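Side-chain contacts in type-iv like pilin ttha1219 (PDB 5G23), which is a type IV pilin-like protein that probably serves in pili linked to natural competence and DNA uptake: residues Arg146-Tyr149 with Thr154-Arg157; Ala57-Thr62 with Thr107-Asn112; Gly214-Asn217 with Leu221-Glu224; Gly119-Lys122 with Ala127-Pro130; Pro133-Gly136 with Gln141-Ala144. All blocks are in the same frame, centred on the assembly; numbering follows the deposited sequence.

Contact 1 (Arg146-Tyr149 with Thr154-Arg157)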
# COMPACT_ATOMS: atom_id res chain seq x y z
N ARG B 146 2.64 -16.23 -6.72
CA ARG B 146 2.80 -16.58 -8.17
C ARG B 146 2.68 -15.31 -8.95
O ARG B 146 1.83 -14.41 -8.65
CB ARG B 146 1.72 -17.58 -8.67
CG ARG B 146 1.68 -18.88 -7.95
CD ARG B 146 2.94 -19.71 -8.24
NE ARG B 146 2.73 -21.04 -7.70
CZ ARG B 146 3.13 -21.42 -6.49
NH1 ARG B 146 3.79 -20.58 -5.69
NH2 ARG B 146 2.79 -22.63 -6.04
N VAL B 147 3.51 -15.18 -10.02
CA VAL B 147 3.37 -14.04 -10.94
C VAL B 147 3.43 -14.62 -12.37
O VAL B 147 4.35 -15.35 -12.68
CB VAL B 147 4.53 -13.05 -10.81
CG1 VAL B 147 4.38 -11.87 -11.72
CG2 VAL B 147 4.64 -12.56 -9.33
N ALA B 148 2.44 -14.31 -13.17
CA ALA B 148 2.40 -14.64 -14.58
C ALA B 148 2.35 -13.32 -15.37
O ALA B 148 2.11 -12.26 -14.79
CB ALA B 148 1.17 -15.45 -14.90
N TYR B 149 2.63 -13.40 -16.67
CA TYR B 149 2.61 -12.23 -17.48
C TYR B 149 1.86 -12.47 -18.81
O TYR B 149 1.81 -13.59 -19.34
CB TYR B 149 4.03 -11.72 -17.75
CG TYR B 149 4.89 -12.64 -18.55
CD1 TYR B 149 5.66 -13.59 -17.93
CD2 TYR B 149 5.08 -12.45 -19.96
CE1 TYR B 149 6.49 -14.41 -18.66
CE2 TYR B 149 5.94 -13.24 -20.67
CZ TYR B 149 6.65 -14.20 -19.99
OH TYR B 149 7.47 -15.03 -20.68
N THR B 154 -1.29 -14.13 -24.88
CA THR B 154 -1.02 -15.38 -24.21
C THR B 154 -0.43 -15.16 -22.78
O THR B 154 0.56 -14.47 -22.61
CB THR B 154 0.01 -16.18 -25.02
OG1 THR B 154 -0.54 -16.43 -26.30
CG2 THR B 154 0.34 -17.51 -24.38
N TRP B 155 -0.99 -15.83 -21.79
CA TRP B 155 -0.47 -15.77 -20.43
C TRP B 155 0.69 -16.78 -20.28
O TRP B 155 0.58 -17.93 -20.77
CB TRP B 155 -1.59 -16.08 -19.38
CG TRP B 155 -2.52 -14.91 -19.17
CD1 TRP B 155 -3.74 -14.70 -19.76
CD2 TRP B 155 -2.28 -13.78 -18.34
NE1 TRP B 155 -4.25 -13.46 -19.33
CE2 TRP B 155 -3.38 -12.91 -18.45
CE3 TRP B 155 -1.20 -13.39 -17.56
CZ2 TRP B 155 -3.44 -11.69 -17.79
CZ3 TRP B 155 -1.29 -12.20 -16.86
CH2 TRP B 155 -2.38 -11.37 -17.00
N LYS B 156 1.79 -16.36 -19.64
CA LYS B 156 2.97 -17.21 -19.50
C LYS B 156 3.45 -17.14 -18.06
O LYS B 156 3.18 -16.16 -17.35
CB LYS B 156 4.06 -16.69 -20.46
CG LYS B 156 3.70 -16.85 -21.94
CD LYS B 156 4.70 -16.32 -22.91
CE LYS B 156 4.17 -16.56 -24.32
NZ LYS B 156 5.15 -16.17 -25.31
N ARG B 157 4.16 -18.19 -17.62
CA ARG B 157 4.85 -18.13 -16.33
C ARG B 157 6.13 -18.88 -16.47
O ARG B 157 6.18 -20.12 -16.57
CB ARG B 157 4.01 -18.66 -15.16
CG ARG B 157 4.75 -18.74 -13.84
CD ARG B 157 3.88 -19.01 -12.62
NE ARG B 157 4.66 -19.34 -11.42
CZ ARG B 157 5.19 -20.55 -11.16
NH1 ARG B 157 4.97 -21.57 -11.95
NH2 ARG B 157 5.98 -20.73 -10.14
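Tyr149 and Lys156 form an antiparallel hydrogen-bonded pair in the beta hairpin of strands 141-151 and 154-156, the latter an outermost strand of the four-stranded sheet. Two backbone bonds close it: Tyr149 N donates to Lys156 O over 2.9 Å, and Lys156 N returns a bond to Tyr149 O over 2.8 Å. Tyr149 O also receives a CA-H...O contact from Trp155 CA at 3.3 Å.

The apolar contacts lie beside this pair. Tyr149 holds its CG between the backbone N and the carbonyl carbon (chi1 65°), which lays the ring across Lys156 of the partner strand; Lys156 CB makes a CH-pi contact over one ring face, 3.9 Å from the Tyr149 centroid. The lysine chain then runs extended past the phenol to a salt bridge with Glu151. Trp155 CE3 lies 4.1 Å from Ala148 CB, while Ala148 O sits at the indole edge, in its plane.

The charged contact pairs two arginines whose guanidinium planes stand 37° apart. Their like charges are probably offset by acidic neighbours, since Arg157 makes salt bridges to Asp81 and Glu211, and Arg146 NH2 donates to Glu211 O. What meets the face of the Arg157 guanidinium is aliphatic at its nearest point: Arg146 CD lies 3.6 Å from Arg157 NE.

Contact 2 (Ala57-Thr62 with Thr107-Asn112)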
# COMPACT_ATOMS: atom_id res chain seq x y z
N ALA B 57 0.43 -3.57 -6.52
CA ALA B 57 -0.05 -3.08 -7.79
C ALA B 57 0.39 -1.70 -8.09
O ALA B 57 0.82 -1.39 -9.21
CB ALA B 57 -1.55 -3.12 -7.87
N ARG B 58 0.38 -0.86 -7.06
CA ARG B 58 0.78 0.53 -7.28
C ARG B 58 2.24 0.61 -7.66
O ARG B 58 2.64 1.42 -8.48
CB ARG B 58 0.49 1.38 -6.05
CG ARG B 58 0.65 2.87 -6.28
CD ARG B 58 0.44 3.77 -5.03
NE ARG B 58 0.44 5.20 -5.45
CZ ARG B 58 -0.53 6.09 -5.24
NH1 ARG B 58 -1.63 5.78 -4.53
NH2 ARG B 58 -0.38 7.33 -5.71
N GLU B 59 3.06 -0.22 -7.04
CA GLU B 59 4.45 -0.21 -7.29
C GLU B 59 4.77 -0.80 -8.69
O GLU B 59 5.63 -0.29 -9.40
CB GLU B 59 5.10 -0.99 -6.16
CG GLU B 59 6.59 -1.13 -6.16
CD GLU B 59 7.26 0.04 -5.52
OE1 GLU B 59 6.55 0.91 -4.96
OE2 GLU B 59 8.48 0.13 -5.71
N LEU B 60 4.14 -1.89 -9.06
CA LEU B 60 4.47 -2.59 -10.28
C LEU B 60 3.92 -1.89 -11.54
O LEU B 60 4.51 -2.03 -12.61
CB LEU B 60 4.04 -4.06 -10.22
CG LEU B 60 4.84 -4.87 -9.18
CD1 LEU B 60 4.24 -6.24 -8.97
CD2 LEU B 60 6.31 -5.03 -9.57
N TYR B 61 2.82 -1.15 -11.40
CA TYR B 61 2.26 -0.41 -12.52
C TYR B 61 3.31 0.55 -13.12
O TYR B 61 3.31 0.81 -14.30
CB TYR B 61 1.07 0.41 -12.06
CG TYR B 61 0.42 1.21 -13.14
CD1 TYR B 61 -0.52 0.61 -13.98
CD2 TYR B 61 0.72 2.55 -13.35
CE1 TYR B 61 -1.15 1.33 -14.98
CE2 TYR B 61 0.08 3.28 -14.33
CZ TYR B 61 -0.85 2.64 -15.17
OH TYR B 61 -1.48 3.32 -16.18
N THR B 62 4.16 1.08 -12.27
CA THR B 62 5.15 2.06 -12.70
C THR B 62 6.38 1.45 -13.43
O THR B 62 7.17 2.14 -14.00
CB THR B 62 5.65 2.92 -11.49
OG1 THR B 62 6.46 2.16 -10.59
CG2 THR B 62 4.53 3.40 -10.63
N THR B 107 12.89 -2.11 -7.56
CA THR B 107 11.97 -2.66 -6.62
C THR B 107 11.94 -4.16 -6.80
O THR B 107 12.04 -4.66 -7.94
CB THR B 107 10.57 -2.00 -6.81
OG1 THR B 107 9.75 -2.32 -5.68
CG2 THR B 107 9.88 -2.45 -8.10
N GLY B 108 11.79 -4.87 -5.71
CA GLY B 108 11.71 -6.36 -5.73
C GLY B 108 10.84 -6.98 -4.63
O GLY B 108 10.79 -6.49 -3.48
N TYR B 109 10.15 -8.06 -5.00
CA TYR B 109 9.35 -8.81 -4.10
C TYR B 109 9.76 -10.27 -4.19
O TYR B 109 10.00 -10.77 -5.29
CB TYR B 109 7.86 -8.69 -4.48
CG TYR B 109 7.34 -7.33 -4.28
CD1 TYR B 109 6.94 -6.92 -3.00
CD2 TYR B 109 7.16 -6.48 -5.32
CE1 TYR B 109 6.46 -5.64 -2.80
CE2 TYR B 109 6.67 -5.21 -5.14
CZ TYR B 109 6.33 -4.80 -3.87
OH TYR B 109 5.77 -3.55 -3.70
N GLU B 110 9.78 -10.94 -3.06
CA GLU B 110 10.03 -12.41 -2.97
C GLU B 110 9.39 -13.01 -1.75
O GLU B 110 9.15 -12.30 -0.81
CB GLU B 110 11.55 -12.65 -2.77
CG GLU B 110 12.44 -12.18 -3.89
CD GLU B 110 13.84 -12.77 -3.82
OE1 GLU B 110 14.01 -13.89 -3.21
OE2 GLU B 110 14.77 -12.10 -4.35
N VAL B 111 9.14 -14.32 -1.77
CA VAL B 111 8.66 -15.04 -0.59
C VAL B 111 9.79 -15.92 -0.07
O VAL B 111 10.51 -16.56 -0.83
CB VAL B 111 7.43 -15.93 -0.86
CG1 VAL B 111 7.09 -16.83 0.33
CG2 VAL B 111 6.24 -15.08 -1.10
N ASN B 112 9.93 -15.93 1.23
CA ASN B 112 10.89 -16.81 1.90
C ASN B 112 10.33 -17.20 3.26
O ASN B 112 9.85 -16.30 4.00
CB ASN B 112 12.21 -16.06 2.09
CG ASN B 112 13.18 -16.84 2.99
OD1 ASN B 112 13.39 -16.49 4.16
ND2 ASN B 112 13.73 -17.92 2.46
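Glu59 lays its CB and CG against the phenol end of Tyr109, with Glu59 CG 3.5 Å from Tyr109 OH and near the plane of the ring at its edge. The carboxylate plane stands 86° from the ring. CG is anti to the backbone N, which carries the side chain off helix 44-61 toward strand 104-112, and a bend at chi2 (85°) then swings the carboxylate to Thr107. There the threonine hydroxyl donates to it, Thr107 OG1 to Glu59 OE2 2.8 Å. The bond arrives on the anti side of the oxygen, 28° out of the carboxylate plane. Thr107 OG1 is held a second time, by Trp118 NE1, so the tryptophan positions the hydroxyl that grips the glutamate. Leu60 adds a looser apolar touch, its CD2 4.4 Å from Tyr109 CE2, again at the ring edge. Behind the glutamate, Thr62 OG1 donates to Glu59 O over 2.8 Å near the end of the helix.

A leucine in place of Glu59 would probably leave the buried Thr107 hydroxyl without its acceptor and remove the long, weak ion pair to Arg58 of the second subunit. In the reverse direction the pairing is firmer, Arg58 of this chain making a salt bridge to Glu59 of the second subunit. With axes 9.9 Å apart at their closest, the two short segments show the pilin architecture, an N-terminal helix packed across an antiparallel beta sheet.

Contact 3 (Gly214-Asn217 with Leu221-Glu224)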
# COMPACT_ATOMS: atom_id res chain seq x y z
N GLY B 214 -1.86 -27.40 -3.34
CA GLY B 214 -2.96 -28.00 -2.57
C GLY B 214 -2.92 -27.31 -1.19
O GLY B 214 -2.16 -26.39 -0.98
N ALA B 215 -3.86 -27.66 -0.34
CA ALA B 215 -3.87 -27.09 1.01
C ALA B 215 -3.70 -28.21 2.00
O ALA B 215 -4.46 -29.21 1.94
CB ALA B 215 -5.13 -26.27 1.22
N PRO B 216 -2.70 -28.11 2.86
CA PRO B 216 -2.55 -29.19 3.83
C PRO B 216 -3.79 -29.27 4.75
O PRO B 216 -4.47 -28.27 4.94
CB PRO B 216 -1.29 -28.81 4.60
CG PRO B 216 -0.92 -27.45 4.19
CD PRO B 216 -1.70 -27.04 2.98
N ASN B 217 -4.09 -30.46 5.21
CA ASN B 217 -5.27 -30.76 6.01
C ASN B 217 -5.00 -30.45 7.49
O ASN B 217 -4.85 -31.34 8.33
CB ASN B 217 -5.61 -32.24 5.85
CG ASN B 217 -6.91 -32.63 6.49
OD1 ASN B 217 -7.80 -31.82 6.71
ND2 ASN B 217 -7.04 -33.92 6.76
N LEU B 221 -7.59 -21.48 8.60
CA LEU B 221 -8.37 -20.63 7.70
C LEU B 221 -7.47 -20.19 6.54
O LEU B 221 -6.39 -19.67 6.79
CB LEU B 221 -8.87 -19.39 8.44
CG LEU B 221 -9.78 -18.39 7.75
CD1 LEU B 221 -10.59 -17.55 8.73
CD2 LEU B 221 -8.90 -17.41 7.02
N ARG B 222 -7.96 -20.35 5.33
CA ARG B 222 -7.24 -19.96 4.12
C ARG B 222 -7.99 -18.93 3.33
O ARG B 222 -9.23 -18.94 3.30
CB ARG B 222 -6.91 -21.13 3.25
CG ARG B 222 -5.72 -21.89 3.75
CD ARG B 222 -5.35 -23.15 2.96
NE ARG B 222 -4.11 -23.61 3.61
CZ ARG B 222 -4.04 -24.31 4.75
NH1 ARG B 222 -5.09 -24.94 5.27
NH2 ARG B 222 -2.86 -24.47 5.35
N ALA B 223 -7.24 -17.99 2.75
CA ALA B 223 -7.81 -17.00 1.82
C ALA B 223 -6.79 -16.76 0.70
O ALA B 223 -5.59 -16.96 0.90
CB ALA B 223 -8.11 -15.71 2.51
N GLU B 224 -7.29 -16.39 -0.45
CA GLU B 224 -6.44 -16.16 -1.62
C GLU B 224 -6.86 -14.93 -2.38
O GLU B 224 -7.96 -14.40 -2.20
CB GLU B 224 -6.47 -17.38 -2.55
CG GLU B 224 -7.87 -17.53 -3.23
CD GLU B 224 -8.04 -18.77 -4.06
OE1 GLU B 224 -7.08 -19.59 -4.21
OE2 GLU B 224 -9.21 -18.99 -4.51
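The Arg222 guanidinium carries Pro216 on one of its faces: CD of the proline lies 3.6 Å above the plane, offset toward the rim, and is 3.7 Å from Arg222 NH2. Pro216 CG approaches the same nitrogen equally closely, so the flank of the ring rests against the planar group. Ala215 comes in obliquely further back, its CB 3.6 Å from Arg222 CD and hence against the aliphatic stem as well as NE. The N-H groups turn to acids instead: NE makes a salt bridge to Glu143 and NH1 another to Asp218. Pro216 O also comes near, 3.4 Å from Arg222 NH1, but the angle is too poor for a hydrogen bond.

Residues 214-217 belong to the irregular loop that leads from helix 207-210 to strand 221-230, an outermost strand of the four-stranded antiparallel sheet. The loop folds back on the start of that strand and meets it through this one arginine, with the CA atoms of Ala215 and Arg222 8.5 Å apart. The side chain spans that gap because it is extended from CG to NE; a final turn at chi4 (80°) then sets the guanidinium under the proline. An alanine at Arg222 would probably leave Glu143 and Asp218 without their shared positive partner, and Pro216 and Ala215 without the group they pack on. Arg222 also touches Phe193 and Ser183, the serine lying on the adjoining strand 173-184.

Contact 4 (Gly119-Lys122 with Ala127-Pro130)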
# COMPACT_ATOMS: atom_id res chain seq x y z
N GLY B 119 12.05 -5.22 -1.30
CA GLY B 119 13.21 -4.30 -1.22
C GLY B 119 13.28 -3.29 -2.35
O GLY B 119 12.57 -3.41 -3.35
N ALA B 120 14.06 -2.24 -2.12
CA ALA B 120 14.18 -1.13 -3.00
C ALA B 120 15.62 -0.67 -3.15
O ALA B 120 16.39 -0.80 -2.22
CB ALA B 120 13.35 0.04 -2.51
N CYS B 121 15.97 -0.11 -4.28
CA CYS B 121 17.31 0.36 -4.50
C CYS B 121 17.31 1.47 -5.47
O CYS B 121 16.34 1.74 -6.17
CB CYS B 121 18.21 -0.82 -5.02
SG CYS B 121 17.63 -1.58 -6.56
N LYS B 122 18.43 2.12 -5.54
CA LYS B 122 18.64 3.18 -6.49
C LYS B 122 19.78 2.85 -7.45
O LYS B 122 20.79 2.30 -7.05
CB LYS B 122 18.97 4.43 -5.71
CG LYS B 122 18.90 5.67 -6.54
CD LYS B 122 19.42 6.84 -5.69
CE LYS B 122 19.63 8.08 -6.47
NZ LYS B 122 19.45 9.17 -5.47
N ALA B 127 20.42 -4.07 -7.55
CA ALA B 127 19.79 -5.29 -7.09
C ALA B 127 19.04 -4.98 -5.82
O ALA B 127 19.67 -4.69 -4.82
CB ALA B 127 20.85 -6.38 -6.84
N PRO B 128 17.71 -5.05 -5.81
CA PRO B 128 17.06 -4.81 -4.52
C PRO B 128 17.33 -5.90 -3.47
O PRO B 128 17.27 -7.06 -3.79
CB PRO B 128 15.58 -4.78 -4.86
CG PRO B 128 15.42 -5.02 -6.34
CD PRO B 128 16.79 -5.30 -6.92
N LEU B 129 17.57 -5.57 -2.20
CA LEU B 129 17.63 -6.57 -1.20
C LEU B 129 16.30 -6.71 -0.50
O LEU B 129 15.83 -5.72 0.11
CB LEU B 129 18.65 -6.09 -0.16
CG LEU B 129 19.63 -6.88 0.60
CD1 LEU B 129 20.24 -7.88 -0.36
CD2 LEU B 129 20.69 -6.00 1.20
N PRO B 130 15.68 -7.88 -0.50
CA PRO B 130 14.29 -7.98 -0.12
C PRO B 130 14.20 -8.34 1.33
O PRO B 130 13.86 -9.47 1.70
CB PRO B 130 13.71 -9.11 -1.00
CG PRO B 130 14.93 -9.84 -1.57
CD PRO B 130 16.18 -9.13 -1.12
O HOH W 1 17.68 -2.96 -1.35
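Gly119, Cys121 and Pro128 make a backbone-rich surface contact in which the loop following strand 115-122 doubles back along that strand before entering strand 132-134. The two runs point roughly against each other, 153° apart, and approach most closely where the CA atoms of Gly119 and Pro130 are 4.0 Å from one another. Gly119 makes this closeness possible: a CB here would point at the loop and collide with Leu129 O. Instead its CA makes a CA-H...O contact with that carbonyl, Gly119 CA to Leu129 O 3.3 Å. Pro128 presses its CB on the same glycine, 3.6 Å from Gly119 O.

Cys121 meets the same proline further along, at its N and CD. Its SG sits between the backbone N and the carbonyl carbon (chi1 59°), which raises it toward the loop, 3.6 Å from Pro128 N and 3.8 Å from Pro128 CD. Between the backbones one water replaces a direct bond: it donates to Ala120 O over 2.7 Å and accepts from Leu129 N over the same distance. Gly119 and Cys121 are also backbone-bonded to Gly108 and Gly106 of strand 104-112, over which Pro128 reaches. The sulfur continues into the disulfide to Cys126, so this is a cystine-closed loop joining two neighbouring antiparallel strands of the seven-stranded sheet.

Contact 5 (Pro133-Gly136 with Gln141-Ala144)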
# COMPACT_ATOMS: atom_id res chain seq x y z
N PRO B 133 9.65 -6.58 5.63
CA PRO B 133 8.46 -7.44 5.65
C PRO B 133 7.26 -6.83 4.95
O PRO B 133 7.06 -5.63 5.01
CB PRO B 133 8.12 -7.57 7.15
CG PRO B 133 9.30 -6.99 7.91
CD PRO B 133 10.13 -6.17 6.96
N VAL B 134 6.49 -7.63 4.25
CA VAL B 134 5.22 -7.13 3.77
C VAL B 134 4.10 -7.84 4.52
O VAL B 134 3.29 -7.20 5.17
CB VAL B 134 5.07 -7.38 2.23
CG1 VAL B 134 3.71 -6.89 1.69
CG2 VAL B 134 6.17 -6.62 1.49
N LEU B 135 4.09 -9.16 4.45
CA LEU B 135 3.02 -9.97 4.96
C LEU B 135 3.65 -11.32 5.36
O LEU B 135 4.36 -11.93 4.58
CB LEU B 135 1.97 -10.22 3.80
CG LEU B 135 0.74 -11.09 4.16
CD1 LEU B 135 -0.12 -10.42 5.17
CD2 LEU B 135 -0.10 -11.38 2.96
N GLY B 136 3.28 -11.82 6.53
CA GLY B 136 3.45 -13.20 6.86
C GLY B 136 4.70 -13.48 7.69
O GLY B 136 5.29 -12.59 8.21
N GLN B 141 0.81 -17.26 7.39
CA GLN B 141 1.77 -17.94 6.50
C GLN B 141 1.38 -17.72 5.09
O GLN B 141 0.22 -18.02 4.69
CB GLN B 141 1.78 -19.44 6.79
CG GLN B 141 2.42 -19.75 8.14
CD GLN B 141 3.90 -19.55 8.11
OE1 GLN B 141 4.61 -20.09 7.24
NE2 GLN B 141 4.40 -18.78 9.05
N VAL B 142 2.30 -17.18 4.30
CA VAL B 142 2.11 -17.05 2.86
C VAL B 142 2.52 -18.38 2.26
O VAL B 142 3.68 -18.70 2.26
CB VAL B 142 2.89 -15.81 2.29
CG1 VAL B 142 2.74 -15.71 0.78
CG2 VAL B 142 2.33 -14.54 2.92
N GLU B 143 1.54 -19.13 1.73
CA GLU B 143 1.76 -20.50 1.23
C GLU B 143 2.05 -20.51 -0.29
O GLU B 143 2.58 -21.49 -0.80
CB GLU B 143 0.57 -21.35 1.51
CG GLU B 143 0.44 -21.51 3.03
CD GLU B 143 -0.74 -22.33 3.46
OE1 GLU B 143 -1.63 -22.69 2.63
OE2 GLU B 143 -0.79 -22.57 4.66
N ALA B 144 1.71 -19.44 -0.97
CA ALA B 144 2.00 -19.32 -2.42
C ALA B 144 2.02 -17.90 -2.88
O ALA B 144 1.17 -17.09 -2.46
CB ALA B 144 0.99 -20.14 -3.23
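Leu135 and Gly136 meet Val142 where the chain turns a corner on leaving strand 132-134, and the backbones come nearest with the CA atoms of Gly136 and Gln141 5.0 Å apart. Each segment carries a classic beta bulge, Val134 and Leu135 both facing Leu116, and Glu143 and Ala144 both facing Leu181. Gly136 has a positive phi (98°) and a psi of -165°, angles at which a CB would jam against the carbonyl oxygen of Leu135. A CB would also point at the other segment and run into Val142 CG2; as it is, Gly136 CA lies 4.3 Å from that methyl.

The side-chain contact centres on this one branch of the valine. Val142 CG2 stands anti to its own carbonyl carbon, beside the backbone N, a rotation that puts it over the corner, 3.7 Å from Leu135 O and 4.0 Å from Leu135 CD2. The leucine and the valine cross at about a right angle. Thus the methyl touches both a peptide oxygen and the leucine branch. Gln141 starts away from the contact and its chain curls back, NE2 bonding to Asp138 O in the connecting loop.

Beyond the pair, Leu135 lies on helix 44-61, against Glu48, Leu49 and Thr52. Val142 packs on Leu180 of strand 173-184 and is backbone-bonded to Gly114. Val134 packs on Leu51 of the second subunit, so the strand end beside the corner also reaches that subunit, while the corner itself lies between helix 44-61 and strand 173-184.

From the N terminus, contact 2 comes first, closing a loop of 44 residues between segments 57-62 and 107-112 and tying helix 44-61 to strand 104-112. The others are short returns that follow in series, none nesting in or crossing another: contact 4 closes the disulfide loop after strand 115-122, contact 5 the corner between strands 132-134 and 141-151, contact 1 the hairpin to 154-156, and contact 3 the turn into 221-230. Contacts 2 and 4 touch across neighbouring strands, with Gly108 O near Gly119 N, and contact 2 meets contact 5 at Val111 and Val142. Contact 5 joins the seven-stranded sheet to the four-stranded one, which contacts 1 and 3 also reach; Glu143 links contacts 5 and 3.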